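Increased recombination centers protein 6 (Saccharomyces cerevisiae, PDB 3UC9) acts as a clathrin coat accessory factor related to small G proteins and is involved in gross chromosomal rearrangements and telomere healing. Local coordinates at residues R100-R113 and H129-V143. Numbering follows the deposited sequence.
Sequences RNVMAGIILITDIR and HRNTFVVLVNVNEEV. Unlike the reference sequence in segment 129-143: Val137 (reference Ala).
The Phe133 ring lies with one face over Gly105, whose CA sits 3.5 Å from the ring centroid and almost on its normal, while Ile107 CG1 meets the ring edge. Phe133 CG stands between its own backbone N and carbonyl carbon (chi1 73°), which folds the ring back across the neighbouring strand; helix 185-195 packs against it through Ile192 and Ile193. With an alanine here, Gly105 CA is likely to lose its aromatic cover and a gap to open beneath that helix. At the N-terminal end of the strands, Asn101 ND2 lies at the edge of the His129 ring, 3.4 Å from its CD2, with amide and ring planes 82° apart. Thr132 OG1 donates to Met103 O (2.6 Å), and a water joins the same hydroxyl to Arg100 O and His129 N. Strands 105-110 and 133-138 then run parallel, Ile106, Leu108 and Thr110 each using N and O toward residues 133-139. Ile109 lies beside Val137, pointing the same way, its CD1 tightly packed 3.4 Å from Val137 CB. At the C-terminal ends of the strands, Asn138 OD1 accepts a nearly straight bond from Ile112 N (3.1 Å), and Asn140 ND2 reaches Asp111 OD1 (3.0 Å) from above the carboxylate plane. These neighbouring interior strands of a Rossmann-like sheet are largely apolar on both faces; polar side-chain bonds gather at their C-terminal ends, the edge where small G proteins bind nucleotide.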
loop_
_atom_site.group_PDB
_atom_site.type_symbol
_atom_site.label_atom_id
_atom_site.label_comp_id
_atom_site.label_asym_id
_atom_site.label_seq_id
_atom_site.Cartn_x
_atom_site.Cartn_y
_atom_site.Cartn_z
ATOM N N ARG A 100 -12.409 1.305 -6.037
ATOM C CA ARG A 100 -11.913 0.285 -5.099
ATOM C C ARG A 100 -11.639 -1.021 -5.832
ATOM O O ARG A 100 -10.626 -1.684 -5.597
ATOM C CB ARG A 100 -12.905 0.062 -3.957
ATOM C CG ARG A 100 -13.015 1.259 -3.023
ATOM C CD ARG A 100 -13.599 0.880 -1.646
ATOM N NE ARG A 100 -14.903 0.226 -1.745
ATOM C CZ ARG A 100 -16.070 0.840 -1.952
ATOM N NH1 ARG A 100 -16.141 2.159 -2.122
ATOM N NH2 ARG A 100 -17.182 0.116 -2.014
ATOM N N ASN A 101 -12.510 -1.360 -6.773
ATOM C CA ASN A 101 -12.396 -2.652 -7.449
ATOM C C ASN A 101 -11.213 -2.776 -8.428
ATOM O O ASN A 101 -10.827 -3.894 -8.794
ATOM C CB ASN A 101 -13.735 -3.041 -8.091
ATOM C CG ASN A 101 -14.782 -3.478 -7.056
ATOM O OD1 ASN A 101 -15.992 -3.284 -7.254
ATOM N ND2 ASN A 101 -14.328 -4.056 -5.951
ATOM N N VAL A 102 -10.611 -1.653 -8.822
ATOM C CA VAL A 102 -9.426 -1.708 -9.691
ATOM C C VAL A 102 -8.105 -1.547 -8.933
ATOM O O VAL A 102 -7.036 -1.590 -9.541
ATOM C CB VAL A 102 -9.495 -0.714 -10.861
ATOM C CG1 VAL A 102 -10.658 -1.072 -11.780
ATOM C CG2 VAL A 102 -9.585 0.732 -10.376
ATOM N N MET A 103 -8.168 -1.450 -7.604
ATOM C CA MET A 103 -6.960 -1.343 -6.787
ATOM C C MET A 103 -6.244 -2.690 -6.594
ATOM O O MET A 103 -6.749 -3.598 -5.927
ATOM C CB MET A 103 -7.296 -0.753 -5.407
ATOM C CG MET A 103 -8.014 0.588 -5.458
ATOM S SD MET A 103 -7.191 1.821 -6.503
ATOM C CE MET A 103 -5.611 1.764 -5.822
ATOM N N ALA A 104 -5.066 -2.817 -7.192
ATOM C CA ALA A 104 -4.165 -3.925 -6.909
ATOM C C ALA A 104 -3.652 -3.795 -5.474
ATOM O O ALA A 104 -3.527 -4.790 -4.745
ATOM C CB ALA A 104 -2.999 -3.938 -7.884
ATOM N N GLY A 105 -3.338 -2.567 -5.071
ATOM C CA GLY A 105 -2.882 -2.329 -3.712
ATOM C C GLY A 105 -3.025 -0.888 -3.270
ATOM O O GLY A 105 -3.170 0.021 -4.093
ATOM N N ILE A 106 -2.953 -0.702 -1.956
ATOM C CA ILE A 106 -3.012 0.605 -1.322
ATOM C C ILE A 106 -1.858 0.667 -0.358
ATOM O O ILE A 106 -1.676 -0.266 0.404
ATOM C CB ILE A 106 -4.301 0.793 -0.506
ATOM C CG1 ILE A 106 -5.547 0.518 -1.364
ATOM C CG2 ILE A 106 -4.358 2.216 0.036
ATOM C CD1 ILE A 106 -5.758 1.491 -2.440
ATOM N N ILE A 107 -1.073 1.742 -0.422
ATOM C CA ILE A 107 0.066 1.941 0.478
ATOM C C ILE A 107 -0.162 3.267 1.191
ATOM O O ILE A 107 -0.299 4.306 0.549
ATOM C CB ILE A 107 1.432 1.966 -0.275
ATOM C CG1 ILE A 107 1.634 0.679 -1.075
ATOM C CG2 ILE A 107 2.584 2.141 0.712
ATOM C CD1 ILE A 107 2.892 0.669 -1.992
ATOM N N LEU A 108 -0.222 3.219 2.519
ATOM C CA LEU A 108 -0.389 4.405 3.329
ATOM C C LEU A 108 0.931 4.712 4.027
ATOM O O LEU A 108 1.524 3.834 4.674
ATOM C CB LEU A 108 -1.515 4.194 4.345
ATOM C CG LEU A 108 -1.686 5.282 5.401
ATOM C CD1 LEU A 108 -2.099 6.596 4.754
ATOM C CD2 LEU A 108 -2.687 4.855 6.464
ATOM N N ILE A 109 1.398 5.947 3.861
ATOM C CA ILE A 109 2.625 6.428 4.481
ATOM C C ILE A 109 2.216 7.373 5.612
ATOM O O ILE A 109 1.655 8.425 5.351
ATOM C CB ILE A 109 3.504 7.203 3.477
ATOM C CG1 ILE A 109 3.772 6.384 2.204
ATOM C CG2 ILE A 109 4.811 7.614 4.131
ATOM C CD1 ILE A 109 4.511 5.123 2.447
ATOM N N THR A 110 2.505 7.009 6.858
ATOM C CA THR A 110 2.055 7.815 7.988
ATOM C C THR A 110 2.848 7.561 9.261
ATOM O O THR A 110 3.740 6.712 9.305
ATOM C CB THR A 110 0.540 7.589 8.281
ATOM O OG1 THR A 110 0.055 8.613 9.166
ATOM C CG2 THR A 110 0.303 6.224 8.901
ATOM N N ASP A 111 2.534 8.344 10.282
ATOM C CA ASP A 111 3.044 8.117 11.633
ATOM C C ASP A 111 1.932 7.353 12.319
ATOM O O ASP A 111 0.918 7.935 12.640
ATOM C CB ASP A 111 3.316 9.453 12.329
ATOM C CG ASP A 111 3.659 9.304 13.801
ATOM O OD1 ASP A 111 3.504 8.206 14.372
ATOM O OD2 ASP A 111 4.089 10.306 14.397
ATOM N N ILE A 112 2.102 6.047 12.518
ATOM C CA ILE A 112 0.983 5.228 12.988
ATOM C C ILE A 112 0.594 5.493 14.443
ATOM O O ILE A 112 -0.521 5.171 14.845
ATOM C CB ILE A 112 1.198 3.699 12.764
ATOM C CG1 ILE A 112 2.303 3.147 13.666
ATOM C CG2 ILE A 112 1.485 3.414 11.303
ATOM C CD1 ILE A 112 2.414 1.635 13.621
ATOM N N ARG A 113 1.505 6.066 15.224
ATOM C CA ARG A 113 1.171 6.490 16.586
ATOM C C ARG A 113 0.212 7.679 16.578
ATOM O O ARG A 113 -0.654 7.787 17.446
ATOM C CB ARG A 113 2.427 6.857 17.373
ATOM C CG ARG A 113 3.211 5.662 17.900
ATOM C CD ARG A 113 4.181 6.111 18.961
ATOM N NE ARG A 113 5.169 5.089 19.314
ATOM C CZ ARG A 113 5.019 4.153 20.253
ATOM N NH1 ARG A 113 3.895 4.055 20.964
ATOM N NH2 ARG A 113 6.008 3.296 20.480
ATOM N N HIS A 129 -11.892 -4.408 -2.230
ATOM C CA HIS A 129 -11.874 -5.633 -3.003
ATOM C C HIS A 129 -11.013 -6.635 -2.239
ATOM O O HIS A 129 -10.006 -6.275 -1.618
ATOM C CB HIS A 129 -11.312 -5.382 -4.407
ATOM C CG HIS A 129 -11.464 -6.542 -5.345
ATOM N ND1 HIS A 129 -10.662 -7.659 -5.279
ATOM C CD2 HIS A 129 -12.327 -6.759 -6.366
ATOM C CE1 HIS A 129 -11.024 -8.516 -6.217
ATOM N NE2 HIS A 129 -12.027 -7.991 -6.897
ATOM N N ARG A 130 -11.430 -7.890 -2.295
ATOM C CA ARG A 130 -10.832 -8.966 -1.504
ATOM C C ARG A 130 -9.389 -9.323 -1.895
ATOM O O ARG A 130 -8.702 -9.967 -1.120
ATOM C CB ARG A 130 -11.745 -10.215 -1.567
ATOM C CG ARG A 130 -13.121 -10.058 -0.875
ATOM C CD ARG A 130 -13.067 -10.290 0.651
ATOM N NE ARG A 130 -12.136 -9.374 1.303
ATOM C CZ ARG A 130 -12.418 -8.133 1.699
ATOM N NH1 ARG A 130 -13.640 -7.624 1.566
ATOM N NH2 ARG A 130 -11.460 -7.391 2.243
ATOM N N ASN A 131 -8.930 -8.897 -3.069
ATOM C CA ASN A 131 -7.551 -9.169 -3.548
ATOM C C ASN A 131 -6.527 -8.033 -3.316
ATOM O O ASN A 131 -5.300 -8.248 -3.412
ATOM C CB ASN A 131 -7.590 -9.500 -5.049
ATOM C CG ASN A 131 -6.249 -10.009 -5.590
ATOM O OD1 ASN A 131 -5.687 -10.981 -5.069
ATOM N ND2 ASN A 131 -5.749 -9.372 -6.669
ATOM N N THR A 132 -7.022 -6.836 -3.025
ATOM C CA THR A 132 -6.181 -5.654 -2.859
ATOM C C THR A 132 -5.195 -5.815 -1.705
ATOM O O THR A 132 -5.596 -6.068 -0.571
ATOM C CB THR A 132 -7.051 -4.389 -2.627
ATOM O OG1 THR A 132 -8.003 -4.242 -3.696
ATOM C CG2 THR A 132 -6.210 -3.141 -2.564
ATOM N N PHE A 133 -3.900 -5.669 -1.970
ATOM C CA PHE A 133 -2.953 -5.631 -0.854
ATOM C C PHE A 133 -3.016 -4.268 -0.136
ATOM O O PHE A 133 -3.310 -3.231 -0.751
ATOM C CB PHE A 133 -1.524 -6.022 -1.281
ATOM C CG PHE A 133 -0.779 -4.993 -2.111
ATOM C CD1 PHE A 133 -0.224 -3.862 -1.525
ATOM C CD2 PHE A 133 -0.555 -5.205 -3.464
ATOM C CE1 PHE A 133 0.505 -2.944 -2.285
ATOM C CE2 PHE A 133 0.168 -4.288 -4.230
ATOM C CZ PHE A 133 0.692 -3.158 -3.638
ATOM N N VAL A 134 -2.769 -4.275 1.172
ATOM C CA VAL A 134 -2.762 -3.042 1.965
ATOM C C VAL A 134 -1.518 -3.012 2.829
ATOM O O VAL A 134 -1.346 -3.866 3.704
ATOM C CB VAL A 134 -3.989 -2.923 2.872
ATOM C CG1 VAL A 134 -3.918 -1.612 3.642
ATOM C CG2 VAL A 134 -5.280 -2.994 2.040
ATOM N N VAL A 135 -0.653 -2.044 2.560
ATOM C CA VAL A 135 0.584 -1.873 3.319
ATOM C C VAL A 135 0.523 -0.548 4.041
ATOM O O VAL A 135 0.303 0.492 3.425
ATOM C CB VAL A 135 1.815 -1.898 2.416
ATOM C CG1 VAL A 135 3.100 -1.638 3.243
ATOM C CG2 VAL A 135 1.899 -3.236 1.653
ATOM N N LEU A 136 0.719 -0.597 5.356
ATOM C CA LEU A 136 0.751 0.582 6.192
ATOM C C LEU A 136 2.201 0.810 6.570
ATOM O O LEU A 136 2.802 0.009 7.298
ATOM C CB LEU A 136 -0.100 0.387 7.431
ATOM C CG LEU A 136 -1.579 0.101 7.134
ATOM C CD1 LEU A 136 -1.846 -1.395 6.953
ATOM C CD2 LEU A 136 -2.445 0.654 8.237
ATOM N N VAL A 137 2.755 1.895 6.039
ATOM C CA VAL A 137 4.164 2.207 6.188
ATOM C C VAL A 137 4.318 3.229 7.295
ATOM O O VAL A 137 3.859 4.360 7.172
ATOM C CB VAL A 137 4.754 2.746 4.878
ATOM C CG1 VAL A 137 6.223 3.115 5.073
ATOM C CG2 VAL A 137 4.592 1.730 3.751
ATOM N N ASN A 138 4.939 2.821 8.394
ATOM C CA ASN A 138 5.211 3.721 9.490
ATOM C C ASN A 138 6.550 4.439 9.356
ATOM O O ASN A 138 7.595 3.795 9.226
ATOM C CB ASN A 138 5.220 2.976 10.814
ATOM C CG ASN A 138 5.624 3.876 11.962
ATOM O OD1 ASN A 138 4.955 4.876 12.238
ATOM N ND2 ASN A 138 6.749 3.559 12.604
ATOM N N VAL A 139 6.510 5.764 9.455
ATOM C CA VAL A 139 7.710 6.591 9.365
ATOM C C VAL A 139 8.161 7.125 10.734
ATOM O O VAL A 139 9.219 7.744 10.824
ATOM C CB VAL A 139 7.521 7.775 8.389
ATOM C CG1 VAL A 139 7.177 7.267 7.000
ATOM C CG2 VAL A 139 6.462 8.753 8.903
ATOM N N ASN A 140 7.377 6.881 11.787
ATOM C CA ASN A 140 7.765 7.233 13.161
ATOM C C ASN A 140 8.901 6.332 13.660
ATOM O O ASN A 140 8.694 5.151 13.948
ATOM C CB ASN A 140 6.560 7.153 14.117
ATOM C CG ASN A 140 6.877 7.678 15.532
ATOM O OD1 ASN A 140 8.036 7.760 15.930
ATOM N ND2 ASN A 140 5.832 8.032 16.291
ATOM N N GLU A 141 10.090 6.913 13.794
ATOM C CA GLU A 141 11.299 6.138 14.076
ATOM C C GLU A 141 11.373 5.589 15.508
ATOM O O GLU A 141 12.244 4.770 15.809
ATOM C CB GLU A 141 12.544 6.976 13.742
ATOM C CG GLU A 141 12.537 7.493 12.291
ATOM C CD GLU A 141 13.900 7.939 11.781
ATOM O OE1 GLU A 141 14.827 8.100 12.602
ATOM O OE2 GLU A 141 14.041 8.125 10.546
ATOM N N GLU A 142 10.459 6.019 16.379
ATOM C CA GLU A 142 10.400 5.516 17.757
ATOM C C GLU A 142 9.676 4.170 17.873
ATOM O O GLU A 142 9.752 3.518 18.915
ATOM C CB GLU A 142 9.724 6.541 18.678
ATOM C CG GLU A 142 10.073 6.383 20.166
ATOM C CD GLU A 142 9.254 7.298 21.071
ATOM O OE1 GLU A 142 9.154 8.511 20.771
ATOM O OE2 GLU A 142 8.714 6.803 22.087
ATOM N N VAL A 143 8.963 3.760 16.821
ATOM C CA VAL A 143 8.241 2.486 16.825
ATOM C C VAL A 143 9.221 1.354 16.529
ATOM O O VAL A 143 9.892 1.360 15.495
ATOM C CB VAL A 143 7.102 2.467 15.778
ATOM C CG1 VAL A 143 6.419 1.104 15.742
ATOM C CG2 VAL A 143 6.085 3.572 16.066
HETATM O O HOH W 1 -9.906 -2.370 -2.990
#